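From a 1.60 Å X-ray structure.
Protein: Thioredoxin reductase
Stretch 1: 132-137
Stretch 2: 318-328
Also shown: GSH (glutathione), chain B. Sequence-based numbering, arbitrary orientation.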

# COMPACT_ATOMS: atom_id res chain seq x y z
N THR A 132 22.68 11.02 -9.16
CA THR A 132 22.08 9.77 -8.69
C THR A 132 21.69 8.83 -9.83
O THR A 132 21.44 9.27 -10.95
CB THR A 132 20.84 10.05 -7.81
OG1 THR A 132 20.32 8.83 -7.27
CG2 THR A 132 19.74 10.77 -8.60
N ARG A 133 21.64 7.53 -9.54
CA ARG A 133 21.25 6.54 -10.55
C ARG A 133 19.74 6.53 -10.78
O ARG A 133 19.29 6.30 -11.91
CB ARG A 133 21.72 5.14 -10.14
CG ARG A 133 23.22 5.00 -10.02
CD ARG A 133 23.63 3.60 -9.59
NE ARG A 133 23.46 2.62 -10.66
CZ ARG A 133 23.63 1.31 -10.51
NH1 ARG A 133 23.96 0.79 -9.34
NH2 ARG A 133 23.44 0.51 -11.55
N ARG A 134 18.97 6.78 -9.73
CA ARG A 134 17.50 6.70 -9.78
C ARG A 134 16.85 7.80 -8.94
O ARG A 134 17.48 8.37 -8.05
CB ARG A 134 17.04 5.34 -9.25
CG ARG A 134 17.55 4.13 -10.02
CD ARG A 134 16.94 4.06 -11.41
NE ARG A 134 17.29 2.82 -12.10
CZ ARG A 134 18.41 2.60 -12.78
NH1 ARG A 134 19.36 3.53 -12.88
NH2 ARG A 134 18.60 1.42 -13.36
N VAL A 135 15.58 8.08 -9.24
CA VAL A 135 14.79 9.06 -8.50
C VAL A 135 13.42 8.48 -8.15
O VAL A 135 12.78 7.83 -8.99
CB VAL A 135 14.60 10.36 -9.31
CG1 VAL A 135 13.69 11.34 -8.58
CG2 VAL A 135 15.95 11.00 -9.59
N VAL A 136 12.98 8.72 -6.92
CA VAL A 136 11.60 8.45 -6.50
C VAL A 136 10.97 9.80 -6.15
O VAL A 136 11.46 10.50 -5.26
CB VAL A 136 11.53 7.52 -5.27
CG1 VAL A 136 10.09 7.31 -4.83
CG2 VAL A 136 12.21 6.19 -5.57
N VAL A 137 9.90 10.15 -6.85
CA VAL A 137 9.17 11.39 -6.58
C VAL A 137 7.96 11.07 -5.70
O VAL A 137 7.07 10.33 -6.11
CB VAL A 137 8.72 12.08 -7.89
CG1 VAL A 137 7.94 13.36 -7.59
CG2 VAL A 137 9.93 12.39 -8.76
N ALA A 318 10.60 -2.89 -6.82
CA ALA A 318 10.81 -2.85 -8.27
C ALA A 318 12.10 -2.14 -8.66
O ALA A 318 12.84 -2.59 -9.54
CB ALA A 318 9.62 -2.20 -8.96
N LEU A 319 12.38 -1.02 -7.99
CA LEU A 319 13.56 -0.21 -8.30
C LEU A 319 14.85 -0.99 -8.02
O LEU A 319 15.74 -1.02 -8.86
CB LEU A 319 13.51 1.10 -7.50
CG LEU A 319 14.53 2.20 -7.83
CD1 LEU A 319 14.00 3.55 -7.36
CD2 LEU A 319 15.90 1.92 -7.23
N ASN A 320 14.93 -1.62 -6.85
CA ASN A 320 16.12 -2.41 -6.52
C ASN A 320 16.30 -3.58 -7.49
O ASN A 320 17.42 -3.86 -7.92
CB ASN A 320 16.07 -2.94 -5.10
CG ASN A 320 17.31 -3.75 -4.74
OD1 ASN A 320 18.41 -3.20 -4.66
ND2 ASN A 320 17.14 -5.05 -4.57
N HIS A 321 15.21 -4.26 -7.82
CA HIS A 321 15.24 -5.36 -8.77
C HIS A 321 15.85 -4.94 -10.10
O HIS A 321 16.69 -5.65 -10.66
CB HIS A 321 13.84 -5.93 -9.01
CG HIS A 321 13.56 -7.15 -8.20
ND1 HIS A 321 13.25 -8.36 -8.78
CD2 HIS A 321 13.57 -7.36 -6.87
CE1 HIS A 321 13.07 -9.26 -7.83
NE2 HIS A 321 13.26 -8.67 -6.66
N GLN A 322 15.43 -3.79 -10.60
CA GLN A 322 15.91 -3.33 -11.89
C GLN A 322 17.34 -2.79 -11.81
O GLN A 322 18.09 -2.89 -12.78
CB GLN A 322 14.93 -2.32 -12.50
CG GLN A 322 15.07 -2.19 -14.01
CD GLN A 322 16.21 -1.28 -14.42
OE1 GLN A 322 16.56 -0.35 -13.70
NE2 GLN A 322 16.80 -1.55 -15.58
N LEU A 323 17.73 -2.23 -10.66
CA LEU A 323 19.13 -1.85 -10.44
C LEU A 323 20.04 -3.08 -10.48
O LEU A 323 21.13 -3.02 -11.03
CB LEU A 323 19.32 -1.12 -9.10
CG LEU A 323 19.15 0.40 -9.09
CD1 LEU A 323 19.38 0.93 -7.68
CD2 LEU A 323 20.10 1.09 -10.07
N VAL A 324 19.58 -4.19 -9.89
CA VAL A 324 20.33 -5.45 -9.97
C VAL A 324 20.48 -5.87 -11.44
O VAL A 324 21.57 -6.25 -11.86
CB VAL A 324 19.68 -6.57 -9.14
CG1 VAL A 324 20.33 -7.92 -9.44
CG2 VAL A 324 19.77 -6.26 -7.66
N ASP A 325 19.39 -5.80 -12.20
CA ASP A 325 19.45 -6.14 -13.63
C ASP A 325 20.51 -5.30 -14.35
O ASP A 325 21.26 -5.81 -15.18
CB ASP A 325 18.08 -5.97 -14.30
CG ASP A 325 17.05 -6.98 -13.82
OD1 ASP A 325 15.85 -6.75 -14.06
OD2 ASP A 325 17.43 -8.01 -13.22
N GLU A 326 20.57 -4.01 -14.03
CA GLU A 326 21.60 -3.13 -14.60
C GLU A 326 23.00 -3.49 -14.09
O GLU A 326 23.95 -3.52 -14.87
CB GLU A 326 21.30 -1.66 -14.31
CG GLU A 326 22.18 -0.70 -15.09
CD GLU A 326 21.97 0.75 -14.71
OE1 GLU A 326 20.83 1.24 -14.82
OE2 GLU A 326 22.96 1.40 -14.32
N ASP A 327 23.12 -3.75 -12.78
CA ASP A 327 24.40 -4.16 -12.18
C ASP A 327 24.95 -5.42 -12.88
O ASP A 327 26.14 -5.49 -13.20
CB ASP A 327 24.24 -4.44 -10.67
CG ASP A 327 23.98 -3.18 -9.84
OD1 ASP A 327 24.37 -2.07 -10.26
OD2 ASP A 327 23.38 -3.32 -8.75
N VAL A 328 24.07 -6.38 -13.14
CA VAL A 328 24.45 -7.64 -13.80
C VAL A 328 24.85 -7.40 -15.25
O VAL A 328 25.89 -7.88 -15.70
CB VAL A 328 23.32 -8.69 -13.73
CG1 VAL A 328 23.65 -9.92 -14.57
CG2 VAL A 328 23.06 -9.11 -12.29
N1 GSH B . 9.22 -11.41 -6.92
CA1 GSH B . 10.61 -11.29 -7.36
C1 GSH B . 10.61 -11.37 -8.90
O11 GSH B . 10.59 -12.53 -9.40
O12 GSH B . 10.65 -10.30 -9.55
CB1 GSH B . 11.45 -12.44 -6.87
CG1 GSH B . 12.64 -11.98 -6.03
CD1 GSH B . 12.11 -11.42 -4.71
OE1 GSH B . 12.04 -10.21 -4.50
N2 GSH B . 11.86 -12.36 -3.80
CA2 GSH B . 11.33 -12.07 -2.46
C2 GSH B . 9.86 -11.97 -2.60
O2 GSH B . 9.23 -12.33 -3.59
CB2 GSH B . 11.52 -10.62 -2.02
SG2 GSH B . 12.22 -10.22 -0.37
N3 GSH B . 9.41 -11.28 -1.56
CA3 GSH B . 8.08 -10.84 -1.53
C3 GSH B . 7.19 -11.40 -0.39
O31 GSH B . 7.76 -12.05 0.66
O32 GSH B . 5.91 -11.18 -0.41
O HOH W 1 22.65 3.94 -13.32
O HOH W 2 15.83 0.73 -11.06
O HOH W 3 15.17 1.88 -13.67

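Two neighbouring arginines facing a helix illustrate a general principle: a charged network can hold distant segments together when each guanidinium offers its edge to acceptors and its face to carbon. In this thioredoxin reductase, the strand through Val135 and Val136 runs nearly antiparallel to the helix that contains 318-328, at 169°, and about 400 Å² is buried between the stretches, Arg133 and Arg134 supplying nearly all of the first stretch's share.

Salt bridges come first. Glu326 points toward the strand and is shared: its OE2 accepts from Arg133 NH2 at 2.9 Å, while its OE1 accepts from Arg134 NH2 at 2.7 Å and, weakly, from Arg134 NH1 at 3.3 Å. Asp327, one residue on, starts sideways, yet its OD1 receives both Arg133 NH1 and Arg133 NH2 at 3.0 Å. The m chi1 and t chi2 of Arg133 carry its guanidinium out to these acids; Arg134, m at both chi1 and chi2, folds its chain instead, and its NH1 also donates to Arg133 O at 2.9 Å.

A neutral amide completes the polar set. Gln322 OE1 accepts from Arg134 NH2 at 2.7 Å, adding no further charge. Water extends the network: the O of water 1 accepts from Arg133 NE at 3.1 Å and donates to Glu326 OE2 at 2.7 Å, whereas the O of water 2 accepts from Arg134 NE at 2.8 Å and donates to Leu319 O, also at 2.8 Å.

Apolar contacts complete the interface. Leu323 CD2 lies over one face of each guanidinium, 3.6 Å from Arg133 CZ and 3.5 Å from Arg134 CZ, so one branched side chain packs against both. Leu319 meets the aliphatic part of Arg134, CD2 to CG at 3.9 Å, and its CD1 reaches Val136 CG2 at 3.7 Å. Val136, buried and pointing toward the helix, suits this apolar contact; Val135 points away, in the usual alternation of a strand.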